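Long-range contact in SUMO-1 cysteine protease S273R (African swine fever virus pig/Kenya/KEN-50/1950, PDB 6LJ9), which probably cleaves the viral polyprotein precursors pp220 and pp62 into core-shell proteins and, as a cysteine protease, probably dampens host innate immune signalling: residues Phe76-Leu88 against Glu261-Ala273. Residues are numbered along the deposited sequence; the frame is centred on the assembly and turned at random.
Sequences FKAPGPRNNTGLL and EMYKFRTHLFRIA
R266 reaches from the helix into the loop 81-86 and holds it by backbone carbonyls. Its NH1 bonds P81 O at 3.1 Å, in the carbonyl plane and on a lone pair, while NH1 and NH2 together grip G86 O end-on, with NH1 2.9 Å from that oxygen. T85 CA lies over the centre of the guanidinium face. R82 answers in the reverse direction: with CG turned away from the backbone N (chi1 173°), the extended chain carries NH1 to F270 O (2.8 Å), while NH2 bonds P11 O. T267 CA lies over the centre of one face of this guanidinium, and I272 CD1 sits off-centre over the opposite face. Between the two arginines, the F270 ring takes G80 CA on one face, 3.8 Å from the ring centroid, a CH-pi contact that P81 CD extends; L88 CD1 meets CZ at 3.6 Å, and L269 CB backs the opposite face. The contact joins helix 259-269 and the chain end, within the Ulp1-type catalytic region, to the segment following helix 68-75; the side chain of L88 lies about 7 Å from that of C232, the probable nucleophile. Farther along, R271 N donates to A78 O at 3.1 Å, and K77 NZ donates to H268 O at 2.7 Å and also bonds S12 O. Behind these, E231 forms a salt bridge with R266 NE and also bonds T85 OG1, which pairs with T230 too. An Asx turn, G86 N to N84 OD1, shapes the loop bearing the gripped carbonyl.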
loop_
_atom_site.group_PDB
_atom_site.type_symbol
_atom_site.label_atom_id
_atom_site.label_comp_id
_atom_site.label_asym_id
_atom_site.label_seq_id
_atom_site.Cartn_x
_atom_site.Cartn_y
_atom_site.Cartn_z
ATOM N N PHE B 76 -20.759 -2.163 -3.084
ATOM C CA PHE B 76 -21.290 -1.655 -1.830
ATOM C C PHE B 76 -20.537 -2.272 -0.661
ATOM O O PHE B 76 -19.882 -3.310 -0.793
ATOM C CB PHE B 76 -22.789 -1.953 -1.688
ATOM C CG PHE B 76 -23.665 -1.120 -2.579
ATOM C CD1 PHE B 76 -23.898 -1.496 -3.891
ATOM C CD2 PHE B 76 -24.265 0.033 -2.100
ATOM C CE1 PHE B 76 -24.707 -0.735 -4.713
ATOM C CE2 PHE B 76 -25.075 0.799 -2.916
ATOM C CZ PHE B 76 -25.297 0.414 -4.225
ATOM N N LYS B 77 -20.634 -1.616 0.492
ATOM C CA LYS B 77 -20.079 -2.183 1.707
ATOM C C LYS B 77 -20.951 -3.344 2.184
ATOM O O LYS B 77 -22.073 -3.553 1.716
ATOM C CB LYS B 77 -19.955 -1.113 2.791
ATOM C CG LYS B 77 -18.893 -0.063 2.499
ATOM C CD LYS B 77 -18.852 1.009 3.576
ATOM C CE LYS B 77 -17.703 1.979 3.343
ATOM N NZ LYS B 77 -17.733 3.126 4.294
ATOM N N ALA B 78 -20.413 -4.112 3.127
ATOM C CA ALA B 78 -21.114 -5.286 3.617
ATOM C C ALA B 78 -22.377 -4.880 4.377
ATOM O O ALA B 78 -22.425 -3.813 4.993
ATOM C CB ALA B 78 -20.206 -6.110 4.524
ATOM N N PRO B 79 -23.416 -5.710 4.339
ATOM C CA PRO B 79 -24.609 -5.422 5.141
ATOM C C PRO B 79 -24.357 -5.701 6.613
ATOM O O PRO B 79 -23.599 -6.603 6.978
ATOM C CB PRO B 79 -25.660 -6.377 4.565
ATOM C CG PRO B 79 -24.857 -7.528 4.055
ATOM C CD PRO B 79 -23.574 -6.932 3.531
ATOM N N GLY B 80 -25.003 -4.908 7.464
ATOM C CA GLY B 80 -24.847 -5.053 8.891
ATOM C C GLY B 80 -25.536 -3.961 9.683
ATOM O O GLY B 80 -26.097 -3.011 9.127
ATOM N N PRO B 81 -25.503 -4.080 11.014
ATOM C CA PRO B 81 -26.138 -3.068 11.869
ATOM C C PRO B 81 -25.461 -1.710 11.760
ATOM O O PRO B 81 -24.599 -1.367 12.575
ATOM C CB PRO B 81 -25.994 -3.660 13.278
ATOM C CG PRO B 81 -24.826 -4.587 13.183
ATOM C CD PRO B 81 -24.862 -5.152 11.796
ATOM N N ARG B 82 -25.852 -0.929 10.752
ATOM C CA ARG B 82 -25.214 0.360 10.512
ATOM C C ARG B 82 -25.748 1.443 11.441
ATOM O O ARG B 82 -24.976 2.266 11.944
ATOM C CB ARG B 82 -25.406 0.770 9.051
ATOM C CG ARG B 82 -24.921 2.173 8.725
ATOM C CD ARG B 82 -25.454 2.637 7.380
ATOM N NE ARG B 82 -25.213 4.059 7.160
ATOM C CZ ARG B 82 -24.204 4.545 6.444
ATOM N NH1 ARG B 82 -23.337 3.721 5.869
ATOM N NH2 ARG B 82 -24.063 5.856 6.300
ATOM N N ASN B 83 -27.061 1.462 11.683
ATOM C CA ASN B 83 -27.691 2.517 12.470
ATOM C C ASN B 83 -28.407 1.976 13.702
ATOM O O ASN B 83 -29.334 2.614 14.211
ATOM C CB ASN B 83 -28.654 3.326 11.604
ATOM C CG ASN B 83 -27.933 4.300 10.695
ATOM O OD1 ASN B 83 -27.114 5.098 11.151
ATOM N ND2 ASN B 83 -28.226 4.233 9.401
ATOM N N ASN B 84 -28.000 0.808 14.183
ATOM C CA ASN B 84 -28.453 0.287 15.462
ATOM C C ASN B 84 -27.251 -0.319 16.170
ATOM O O ASN B 84 -26.170 -0.457 15.593
ATOM C CB ASN B 84 -29.584 -0.739 15.298
ATOM C CG ASN B 84 -29.160 -1.955 14.498
ATOM O OD1 ASN B 84 -28.629 -2.919 15.049
ATOM N ND2 ASN B 84 -29.405 -1.922 13.192
ATOM N N THR B 85 -27.442 -0.676 17.438
ATOM C CA THR B 85 -26.357 -1.175 18.268
ATOM C C THR B 85 -26.309 -2.702 18.308
ATOM O O THR B 85 -25.664 -3.277 19.193
ATOM C CB THR B 85 -26.472 -0.585 19.677
ATOM O OG1 THR B 85 -25.207 -0.668 20.345
ATOM C CG2 THR B 85 -27.525 -1.309 20.491
ATOM N N GLY B 86 -26.964 -3.365 17.355
ATOM C CA GLY B 86 -26.957 -4.816 17.334
ATOM C C GLY B 86 -25.552 -5.375 17.224
ATOM O O GLY B 86 -24.652 -4.755 16.652
ATOM N N LEU B 87 -25.370 -6.570 17.780
ATOM C CA LEU B 87 -24.049 -7.176 17.832
ATOM C C LEU B 87 -23.622 -7.669 16.455
ATOM O O LEU B 87 -24.435 -8.135 15.651
ATOM C CB LEU B 87 -24.026 -8.341 18.820
ATOM C CG LEU B 87 -24.475 -8.054 20.254
ATOM C CD1 LEU B 87 -24.062 -9.188 21.179
ATOM C CD2 LEU B 87 -23.915 -6.731 20.742
ATOM N N LEU B 88 -22.322 -7.567 16.198
ATOM C CA LEU B 88 -21.746 -8.036 14.948
ATOM C C LEU B 88 -21.651 -9.555 14.936
ATOM O O LEU B 88 -21.340 -10.183 15.953
ATOM C CB LEU B 88 -20.359 -7.422 14.744
ATOM C CG LEU B 88 -20.263 -6.211 13.817
ATOM C CD1 LEU B 88 -21.311 -5.166 14.166
ATOM C CD2 LEU B 88 -18.868 -5.608 13.876
ATOM N N GLU B 261 -17.828 7.242 19.534
ATOM C CA GLU B 261 -17.029 7.233 18.313
ATOM C C GLU B 261 -17.141 5.904 17.577
ATOM O O GLU B 261 -17.099 5.874 16.341
ATOM C CB GLU B 261 -15.567 7.533 18.644
ATOM C CG GLU B 261 -15.052 8.848 18.087
ATOM C CD GLU B 261 -13.681 9.202 18.626
ATOM O OE1 GLU B 261 -13.493 9.134 19.859
ATOM O OE2 GLU B 261 -12.789 9.538 17.817
HETATM N N MSE B 262 -17.288 4.804 18.306
HETATM C CA MSE B 262 -17.389 3.490 17.682
HETATM C C MSE B 262 -18.780 3.242 17.116
HETATM O O MSE B 262 -18.936 2.516 16.135
HETATM C CB MSE B 262 -17.024 2.396 18.681
HETATM C CG MSE B 262 -15.599 2.484 19.195
HETATM SE SE MSE B 262 -14.261 2.184 17.807
HETATM C CE MSE B 262 -13.967 4.022 17.217
ATOM N N TYR B 263 -19.794 3.844 17.741
ATOM C CA TYR B 263 -21.139 3.758 17.182
ATOM C C TYR B 263 -21.230 4.516 15.866
ATOM O O TYR B 263 -21.916 4.078 14.935
ATOM C CB TYR B 263 -22.166 4.289 18.181
ATOM C CG TYR B 263 -23.593 4.172 17.694
ATOM C CD1 TYR B 263 -24.266 2.958 17.744
ATOM C CD2 TYR B 263 -24.267 5.273 17.183
ATOM C CE1 TYR B 263 -25.570 2.844 17.300
ATOM C CE2 TYR B 263 -25.572 5.169 16.736
ATOM C CZ TYR B 263 -26.218 3.952 16.797
ATOM O OH TYR B 263 -27.516 3.841 16.354
ATOM N N LYS B 264 -20.541 5.656 15.769
ATOM C CA LYS B 264 -20.469 6.368 14.498
ATOM C C LYS B 264 -19.641 5.599 13.478
ATOM O O LYS B 264 -19.847 5.757 12.269
ATOM C CB LYS B 264 -19.888 7.766 14.707
ATOM C CG LYS B 264 -20.778 8.700 15.512
ATOM C CD LYS B 264 -20.116 10.056 15.704
ATOM C CE LYS B 264 -21.016 11.006 16.476
ATOM N NZ LYS B 264 -20.353 12.315 16.731
ATOM N N PHE B 265 -18.707 4.765 13.942
ATOM C CA PHE B 265 -17.912 3.951 13.031
ATOM C C PHE B 265 -18.747 2.882 12.339
ATOM O O PHE B 265 -18.325 2.360 11.301
ATOM C CB PHE B 265 -16.745 3.309 13.786
ATOM C CG PHE B 265 -15.796 2.550 12.905
ATOM C CD1 PHE B 265 -15.108 3.195 11.890
ATOM C CD2 PHE B 265 -15.582 1.195 13.095
ATOM C CE1 PHE B 265 -14.232 2.502 11.077
ATOM C CE2 PHE B 265 -14.706 0.497 12.285
ATOM C CZ PHE B 265 -14.031 1.152 11.275
ATOM N N ARG B 266 -19.920 2.548 12.887
ATOM C CA ARG B 266 -20.819 1.625 12.206
ATOM C C ARG B 266 -21.250 2.164 10.849
ATOM O O ARG B 266 -21.449 1.388 9.907
ATOM C CB ARG B 266 -22.046 1.345 13.076
ATOM C CG ARG B 266 -21.761 0.554 14.342
ATOM C CD ARG B 266 -23.011 0.440 15.201
ATOM N NE ARG B 266 -22.812 -0.424 16.362
ATOM C CZ ARG B 266 -23.159 -1.706 16.406
ATOM N NH1 ARG B 266 -23.726 -2.278 15.353
ATOM N NH2 ARG B 266 -22.942 -2.417 17.505
ATOM N N THR B 267 -21.399 3.486 10.729
ATOM C CA THR B 267 -21.745 4.087 9.447
ATOM C C THR B 267 -20.593 4.021 8.453
ATOM O O THR B 267 -20.821 4.160 7.246
ATOM C CB THR B 267 -22.183 5.541 9.642
ATOM O OG1 THR B 267 -21.057 6.336 10.036
ATOM C CG2 THR B 267 -23.260 5.632 10.714
ATOM N N HIS B 268 -19.365 3.819 8.930
ATOM C CA HIS B 268 -18.225 3.603 8.050
ATOM C C HIS B 268 -18.080 2.151 7.617
ATOM O O HIS B 268 -17.361 1.876 6.649
ATOM C CB HIS B 268 -16.926 4.045 8.734
ATOM C CG HIS B 268 -16.829 5.522 8.962
ATOM N ND1 HIS B 268 -15.670 6.232 8.732
ATOM C CD2 HIS B 268 -17.739 6.419 9.408
ATOM C CE1 HIS B 268 -15.873 7.505 9.020
ATOM N NE2 HIS B 268 -17.119 7.645 9.433
ATOM N N LEU B 269 -18.743 1.222 8.304
ATOM C CA LEU B 269 -18.558 -0.203 8.062
ATOM C C LEU B 269 -19.600 -0.777 7.108
ATOM O O LEU B 269 -19.252 -1.484 6.158
ATOM C CB LEU B 269 -18.599 -0.968 9.389
ATOM C CG LEU B 269 -17.401 -0.830 10.329
ATOM C CD1 LEU B 269 -17.699 -1.462 11.681
ATOM C CD2 LEU B 269 -16.171 -1.462 9.703
ATOM N N PHE B 270 -20.875 -0.486 7.348
ATOM C CA PHE B 270 -21.961 -1.188 6.687
ATOM C C PHE B 270 -22.750 -0.253 5.782
ATOM O O PHE B 270 -22.725 0.972 5.934
ATOM C CB PHE B 270 -22.902 -1.830 7.711
ATOM C CG PHE B 270 -22.193 -2.638 8.757
ATOM C CD1 PHE B 270 -21.512 -3.794 8.412
ATOM C CD2 PHE B 270 -22.206 -2.243 10.084
ATOM C CE1 PHE B 270 -20.856 -4.541 9.372
ATOM C CE2 PHE B 270 -21.552 -2.986 11.049
ATOM C CZ PHE B 270 -20.877 -4.137 10.692
ATOM N N ARG B 271 -23.455 -0.861 4.834
ATOM C CA ARG B 271 -24.358 -0.153 3.945
ATOM C C ARG B 271 -25.742 -0.050 4.579
ATOM O O ARG B 271 -26.043 -0.678 5.595
ATOM C CB ARG B 271 -24.441 -0.855 2.589
ATOM C CG ARG B 271 -24.978 -2.280 2.649
ATOM C CD ARG B 271 -25.366 -2.785 1.265
ATOM N NE ARG B 271 -25.897 -4.145 1.304
ATOM C CZ ARG B 271 -25.215 -5.226 0.942
ATOM N NH1 ARG B 271 -23.967 -5.112 0.506
ATOM N NH2 ARG B 271 -25.781 -6.423 1.011
ATOM N N ILE B 272 -26.595 0.761 3.957
ATOM C CA ILE B 272 -27.958 0.976 4.439
ATOM C C ILE B 272 -28.821 -0.145 3.867
ATOM O O ILE B 272 -29.273 -0.077 2.723
ATOM C CB ILE B 272 -28.487 2.358 4.047
ATOM C CG1 ILE B 272 -27.487 3.439 4.461
ATOM C CG2 ILE B 272 -29.836 2.613 4.697
ATOM C CD1 ILE B 272 -27.760 4.792 3.848
ATOM N N ALA B 273 -29.045 -1.187 4.661
ATOM C CA ALA B 273 -29.830 -2.332 4.215
ATOM C C ALA B 273 -30.534 -3.005 5.389
ATOM O O ALA B 273 -30.870 -4.187 5.329
ATOM C CB ALA B 273 -28.943 -3.331 3.487
HETATM O O HOH W 1 -18.141 -3.615 5.127
#